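Putative tryptophan halogenase (PDB 6Y1W) is a putative flavin-dependent halogenase that probably uses FAD to halogenate an aromatic substrate. Local coordinates at residues L419-F433 with W445-H459. Numbering follows the deposited sequence. Where two conformers were deposited one is given.
Sequences LRHRMELFRQSGRVF and WIQVMLGQGIVPRHH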
loop_
_atom_site.group_PDB
_atom_site.type_symbol
_atom_site.label_atom_id
_atom_site.label_comp_id
_atom_site.label_asym_id
_atom_site.label_seq_id
_atom_site.Cartn_x
_atom_site.Cartn_y
_atom_site.Cartn_z
ATOM N N LEU A 419 8.257 15.655 -2.914
ATOM C CA LEU A 419 9.595 15.167 -3.243
ATOM C C LEU A 419 10.633 15.679 -2.250
ATOM O O LEU A 419 11.542 14.943 -1.859
ATOM C CB LEU A 419 9.982 15.573 -4.680
ATOM C CG LEU A 419 11.454 15.292 -5.011
ATOM C CD1 LEU A 419 11.712 13.765 -4.946
ATOM C CD2 LEU A 419 11.745 15.839 -6.399
ATOM N N ARG A 420 10.526 16.956 -1.860
ATOM C CA ARG A 420 11.487 17.497 -0.902
ATOM C C ARG A 420 11.516 16.657 0.369
ATOM O O ARG A 420 12.590 16.363 0.908
ATOM C CB ARG A 420 11.145 18.956 -0.579
ATOM C CG ARG A 420 12.107 19.598 0.433
ATOM C CD ARG A 420 11.837 21.105 0.581
ATOM N NE ARG A 420 12.076 21.797 -0.680
ATOM C CZ ARG A 420 13.278 22.217 -1.072
ATOM N NH1 ARG A 420 14.331 22.020 -0.288
ATOM N NH2 ARG A 420 13.434 22.831 -2.239
ATOM N N HIS A 421 10.342 16.279 0.881
ATOM C CA HIS A 421 10.311 15.474 2.097
ATOM C C HIS A 421 11.032 14.143 1.912
ATOM O O HIS A 421 11.810 13.724 2.787
ATOM C CB HIS A 421 8.858 15.246 2.544
ATOM C CG HIS A 421 8.732 14.300 3.708
ATOM N ND1 HIS A 421 9.015 14.672 5.007
ATOM C CD2 HIS A 421 8.352 12.997 3.763
ATOM C CE1 HIS A 421 8.819 13.638 5.812
ATOM N NE2 HIS A 421 8.420 12.608 5.080
ATOM N N ARG A 422 10.841 13.476 0.763
ATOM C CA ARG A 422 11.538 12.214 0.546
ATOM C C ARG A 422 13.048 12.412 0.460
ATOM O O ARG A 422 13.817 11.643 1.045
ATOM C CB ARG A 422 11.032 11.528 -0.738
ATOM C CG ARG A 422 9.496 11.184 -0.705
ATOM C CD ARG A 422 9.283 9.691 -0.499
ATOM N NE ARG A 422 8.078 9.186 -1.135
ATOM C CZ ARG A 422 7.786 7.901 -1.302
ATOM N NH1 ARG A 422 8.581 6.941 -0.881
ATOM N NH2 ARG A 422 6.666 7.576 -1.908
ATOM N N MET A 423 13.497 13.452 -0.247
ATOM C CA MET A 423 14.935 13.693 -0.344
ATOM C C MET A 423 15.560 14.028 1.004
ATOM O O MET A 423 16.657 13.539 1.318
ATOM C CB MET A 423 15.182 14.824 -1.348
ATOM C CG MET A 423 14.786 14.404 -2.781
ATOM S SD MET A 423 15.086 15.726 -3.967
ATOM C CE MET A 423 16.893 15.561 -4.142
ATOM N N GLU A 424 14.861 14.837 1.815
ATOM C CA GLU A 424 15.370 15.210 3.137
ATOM C C GLU A 424 15.400 14.013 4.085
ATOM O O GLU A 424 16.339 13.853 4.867
ATOM C CB GLU A 424 14.531 16.367 3.702
ATOM C CG GLU A 424 14.887 17.705 3.022
ATOM C CD GLU A 424 14.016 18.894 3.413
ATOM O OE1 GLU A 424 13.158 18.771 4.317
ATOM O OE2 GLU A 424 14.205 19.968 2.794
ATOM N N LEU A 425 14.392 13.149 4.022
ATOM C CA LEU A 425 14.423 11.932 4.823
ATOM C C LEU A 425 15.668 11.108 4.526
ATOM O O LEU A 425 16.320 10.579 5.435
ATOM C CB LEU A 425 13.157 11.118 4.540
ATOM C CG LEU A 425 12.815 10.004 5.502
ATOM C CD1 LEU A 425 12.523 10.552 6.904
ATOM C CD2 LEU A 425 11.607 9.273 4.931
ATOM N N PHE A 426 16.000 10.948 3.252
ATOM C CA PHE A 426 17.172 10.158 2.912
ATOM C C PHE A 426 18.457 10.903 3.306
ATOM O O PHE A 426 19.377 10.297 3.844
ATOM C CB PHE A 426 17.170 9.825 1.413
ATOM C CG PHE A 426 18.166 8.768 1.041
ATOM C CD1 PHE A 426 18.012 7.463 1.488
ATOM C CD2 PHE A 426 19.314 9.106 0.334
ATOM C CE1 PHE A 426 18.975 6.461 1.170
ATOM C CE2 PHE A 426 20.276 8.128 0.008
ATOM C CZ PHE A 426 20.090 6.795 0.431
ATOM N N ARG A 427 18.530 12.201 3.014
ATOM C CA ARG A 427 19.733 12.961 3.347
ATOM C C ARG A 427 19.995 12.969 4.854
ATOM O O ARG A 427 21.153 12.920 5.293
ATOM C CB ARG A 427 19.613 14.385 2.799
ATOM C CG ARG A 427 20.645 15.362 3.353
ATOM C CD ARG A 427 22.038 15.017 2.875
ATOM N NE ARG A 427 22.942 16.161 2.979
ATOM C CZ ARG A 427 24.262 16.078 3.123
ATOM N NH1 ARG A 427 24.873 14.901 3.177
ATOM N NH2 ARG A 427 24.981 17.191 3.203
ATOM N N GLN A 428 18.944 13.005 5.677
ATOM C CA GLN A 428 19.208 13.134 7.108
ATOM C C GLN A 428 19.509 11.790 7.756
ATOM O O GLN A 428 20.427 11.696 8.575
ATOM C CB GLN A 428 18.029 13.817 7.795
ATOM C CG GLN A 428 17.888 15.271 7.389
ATOM C CD GLN A 428 19.171 16.058 7.563
ATOM O OE1 GLN A 428 19.754 16.529 6.599
ATOM N NE2 GLN A 428 19.596 16.221 8.798
ATOM N N SER A 429 18.753 10.732 7.403
ATOM C CA SER A 429 18.780 9.479 8.134
ATOM C C SER A 429 18.885 8.235 7.266
ATOM O O SER A 429 18.797 7.132 7.799
ATOM C CB SER A 429 17.513 9.357 9.000
ATOM O OG SER A 429 16.353 9.561 8.208
ATOM N N GLY A 430 19.043 8.377 5.950
ATOM C CA GLY A 430 19.138 7.210 5.078
ATOM C C GLY A 430 17.848 6.447 4.887
ATOM O O GLY A 430 17.869 5.310 4.410
ATOM N N ARG A 431 16.723 7.053 5.219
ATOM C CA ARG A 431 15.438 6.363 5.229
ATOM C C ARG A 431 14.630 6.618 3.969
ATOM O O ARG A 431 14.697 7.700 3.370
ATOM C CB ARG A 431 14.634 6.769 6.467
ATOM C CG ARG A 431 15.402 6.344 7.729
ATOM C CD ARG A 431 14.518 6.356 8.989
ATOM N NE ARG A 431 15.123 7.157 10.055
ATOM C CZ ARG A 431 15.878 6.685 11.048
ATOM N NH1 ARG A 431 16.354 7.535 11.946
ATOM N NH2 ARG A 431 16.133 5.374 11.173
ATOM N N VAL A 432 13.885 5.575 3.561
ATOM C CA VAL A 432 12.957 5.611 2.436
ATOM C C VAL A 432 11.721 4.836 2.878
ATOM O O VAL A 432 11.793 3.943 3.724
ATOM C CB VAL A 432 13.553 4.984 1.138
ATOM C CG1 VAL A 432 14.828 5.762 0.708
ATOM C CG2 VAL A 432 13.937 3.514 1.353
ATOM N N PHE A 433 10.582 5.150 2.278
ATOM C CA PHE A 433 9.369 4.388 2.538
ATOM C C PHE A 433 8.631 4.195 1.227
ATOM O O PHE A 433 8.884 4.892 0.233
ATOM C CB PHE A 433 8.477 5.087 3.559
ATOM C CG PHE A 433 7.949 6.412 3.094
ATOM C CD1 PHE A 433 8.671 7.579 3.307
ATOM C CD2 PHE A 433 6.715 6.491 2.442
ATOM C CE1 PHE A 433 8.182 8.801 2.906
ATOM C CE2 PHE A 433 6.221 7.692 2.023
ATOM C CZ PHE A 433 6.949 8.860 2.245
ATOM N N TRP A 445 14.152 4.259 -4.861
ATOM C CA TRP A 445 14.504 5.511 -4.178
ATOM C C TRP A 445 15.954 5.469 -3.684
ATOM O O TRP A 445 16.701 6.457 -3.826
ATOM C CB TRP A 445 13.563 5.748 -2.977
ATOM C CG TRP A 445 12.201 6.211 -3.347
ATOM C CD1 TRP A 445 11.052 5.456 -3.341
ATOM C CD2 TRP A 445 11.809 7.535 -3.751
ATOM N NE1 TRP A 445 9.987 6.222 -3.720
ATOM C CE2 TRP A 445 10.416 7.496 -3.995
ATOM C CE3 TRP A 445 12.502 8.738 -3.938
ATOM C CZ2 TRP A 445 9.690 8.625 -4.407
ATOM C CZ3 TRP A 445 11.786 9.862 -4.362
ATOM C CH2 TRP A 445 10.389 9.797 -4.589
ATOM N N ILE A 446 16.366 4.334 -3.099
ATOM C CA ILE A 446 17.722 4.223 -2.560
ATOM C C ILE A 446 18.747 4.248 -3.683
ATOM O O ILE A 446 19.699 5.026 -3.649
ATOM C CB ILE A 446 17.888 2.941 -1.720
ATOM C CG1 ILE A 446 16.911 2.908 -0.550
ATOM C CG2 ILE A 446 19.347 2.769 -1.259
ATOM C CD1 ILE A 446 16.795 1.507 0.053
ATOM N N GLN A 447 18.563 3.412 -4.709
ATOM C CA GLN A 447 19.572 3.370 -5.770
ATOM C C GLN A 447 19.710 4.723 -6.462
ATOM O O GLN A 447 20.828 5.167 -6.769
ATOM C CB GLN A 447 19.248 2.285 -6.798
ATOM C CG GLN A 447 19.440 0.847 -6.298
ATOM C CD GLN A 447 19.321 -0.132 -7.475
ATOM O OE1 GLN A 447 18.907 0.251 -8.533
ATOM N NE2 GLN A 447 19.688 -1.388 -7.262
ATOM N N VAL A 448 18.591 5.387 -6.750
ATOM C CA VAL A 448 18.692 6.648 -7.473
ATOM C C VAL A 448 19.232 7.761 -6.573
ATOM O O VAL A 448 20.057 8.573 -7.017
ATOM C CB VAL A 448 17.330 7.001 -8.083
ATOM C CG1 VAL A 448 17.347 8.375 -8.666
ATOM C CG2 VAL A 448 17.043 5.948 -9.187
ATOM N N MET A 449 18.771 7.851 -5.316
ATOM C CA MET A 449 19.309 8.936 -4.483
ATOM C C MET A 449 20.784 8.714 -4.154
ATOM O O MET A 449 21.583 9.659 -4.240
ATOM C CB MET A 449 18.480 9.133 -3.217
ATOM C CG MET A 449 17.150 9.756 -3.601
ATOM S SD MET A 449 16.220 10.383 -2.162
ATOM C CE MET A 449 15.622 8.851 -1.472
ATOM N N LEU A 450 21.195 7.477 -3.823
ATOM C CA LEU A 450 22.626 7.259 -3.604
ATOM C C LEU A 450 23.401 7.489 -4.895
ATOM O O LEU A 450 24.487 8.108 -4.887
ATOM C CB LEU A 450 22.874 5.830 -3.123
ATOM C CG LEU A 450 22.701 5.488 -1.662
ATOM C CD1 LEU A 450 22.949 3.978 -1.493
ATOM C CD2 LEU A 450 23.689 6.312 -0.824
ATOM N N GLY A 451 22.873 6.967 -6.010
ATOM C CA GLY A 451 23.572 7.088 -7.284
ATOM C C GLY A 451 23.771 8.512 -7.752
ATOM O O GLY A 451 24.773 8.825 -8.411
ATOM N N GLN A 452 22.818 9.394 -7.450
ATOM C CA GLN A 452 22.881 10.783 -7.852
ATOM C C GLN A 452 23.415 11.686 -6.741
ATOM O O GLN A 452 23.343 12.911 -6.865
ATOM C CB GLN A 452 21.531 11.246 -8.371
ATOM C CG GLN A 452 21.152 10.361 -9.587
ATOM C CD GLN A 452 20.263 10.979 -10.640
ATOM O OE1 GLN A 452 19.785 10.249 -11.509
ATOM N NE2 GLN A 452 20.090 12.305 -10.630
ATOM N N GLY A 453 24.010 11.112 -5.702
ATOM C CA GLY A 453 24.880 11.879 -4.819
ATOM C C GLY A 453 24.255 12.441 -3.573
ATOM O O GLY A 453 24.843 13.350 -2.963
ATOM N N ILE A 454 23.076 11.971 -3.181
ATOM C CA ILE A 454 22.545 12.313 -1.866
ATOM C C ILE A 454 23.249 11.430 -0.842
ATOM O O ILE A 454 23.186 10.200 -0.917
ATOM C CB ILE A 454 21.023 12.122 -1.816
ATOM C CG1 ILE A 454 20.340 12.831 -2.996
ATOM C CG2 ILE A 454 20.478 12.620 -0.473
ATOM C CD1 ILE A 454 20.595 14.345 -3.099
ATOM N N VAL A 455 23.935 12.053 0.115
ATOM C CA VAL A 455 24.768 11.309 1.051
ATOM C C VAL A 455 24.110 11.341 2.426
ATOM O O VAL A 455 24.090 12.398 3.066
ATOM C CB VAL A 455 26.183 11.901 1.133
ATOM C CG1 VAL A 455 27.046 11.006 1.999
ATOM C CG2 VAL A 455 26.764 12.072 -0.266
ATOM N N PRO A 456 23.612 10.218 2.936
ATOM C CA PRO A 456 22.977 10.221 4.262
ATOM C C PRO A 456 23.940 10.681 5.345
ATOM O O PRO A 456 25.104 10.263 5.390
ATOM C CB PRO A 456 22.572 8.767 4.464
ATOM C CG PRO A 456 22.310 8.295 3.012
ATOM C CD PRO A 456 23.392 8.947 2.221
ATOM N N ARG A 457 23.449 11.570 6.201
ATOM C CA ARG A 457 24.249 12.061 7.325
ATOM C C ARG A 457 24.288 11.081 8.486
ATOM O O ARG A 457 25.235 11.112 9.275
ATOM C CB ARG A 457 23.712 13.401 7.823
ATOM C CG ARG A 457 23.743 14.518 6.799
ATOM C CD ARG A 457 23.394 15.835 7.453
ATOM N NE ARG A 457 22.312 16.522 6.764
ATOM C CZ ARG A 457 22.502 17.514 5.900
ATOM N NH1 ARG A 457 23.734 17.931 5.630
ATOM N NH2 ARG A 457 21.459 18.086 5.311
ATOM N N HIS A 458 23.290 10.208 8.585
ATOM C CA HIS A 458 23.165 9.221 9.639
ATOM C C HIS A 458 22.572 7.968 9.039
ATOM O O HIS A 458 22.095 7.976 7.907
ATOM C CB HIS A 458 22.263 9.739 10.772
ATOM C CG HIS A 458 22.810 10.959 11.435
ATOM N ND1 HIS A 458 23.773 10.895 12.423
ATOM C CD2 HIS A 458 22.582 12.276 11.209
ATOM C CE1 HIS A 458 24.093 12.125 12.795
ATOM N NE2 HIS A 458 23.381 12.978 12.080
ATOM N N HIS A 459 22.705 6.873 9.763
ATOM C CA HIS A 459 22.031 5.626 9.429
ATOM C C HIS A 459 21.343 5.079 10.670
ATOM O O HIS A 459 21.535 5.574 11.789
ATOM C CB HIS A 459 23.018 4.596 8.879
ATOM C CG HIS A 459 24.097 4.236 9.849
ATOM N ND1 HIS A 459 25.379 4.735 9.757
ATOM C CD2 HIS A 459 24.086 3.418 10.926
ATOM C CE1 HIS A 459 26.106 4.251 10.746
ATOM N NE2 HIS A 459 25.346 3.461 11.476
HETATM O O HOH W 1 7.324 4.955 -3.137
#
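With CG of Phe-426 trans to its backbone N (chi1 -167°), the ring of this helical residue reaches across to Met-449, whose chain turns back at its last torsion (chi3 -76°) and brings CE to 3.4 Å from Phe-426 CB. The result is a Met-aromatic contact in which the sulfur lies obliquely to the ring. It sits at the heart of a helix-helix packing in the tryptophan-halogenase fold: segments 419-429 and 445-451 of the two helices cross at -73°, their axes 11.1 Å apart at closest approach. Phe-426 fills much of the interface between them. Pro-456 CG covers one face of its ring, 3.9 Å from the centroid, as a CH-pi contact, while Leu-450 and Ile-454 close in at its edge.

A Schellman motif with Gly-453 at C-prime ends the second helix, and the chain then runs alongside the end of the first, in the same direction.

At one end of the interface, Arg-422 lies over the indole of Trp-445, its guanidinium roughly parallel to the ring. Glu-438 forms a salt bridge with Arg-422 NH2, and a water accepts from both this nitrogen and Trp-445 NE1. Trp-445 also meets Phe-391 of helix 371-397 edge-to-face.

The other end is polar and borders the second subunit. Arg-427 and Gln-428 each have two conformers there. In one of them the guanidinium groups of Arg-427 and Arg-457 overlap obliquely, and separate acceptors probably offset the repulsion: Arg-427 NH1 donates to Val-455 O, whereas Arg-457 grips Gln-428 side-on, NE and NH2 both donating to OE1, though the very short lengths modelled are doubtful. Between the backbones, Arg-457 N donates to Arg-427 O at 2.8 Å.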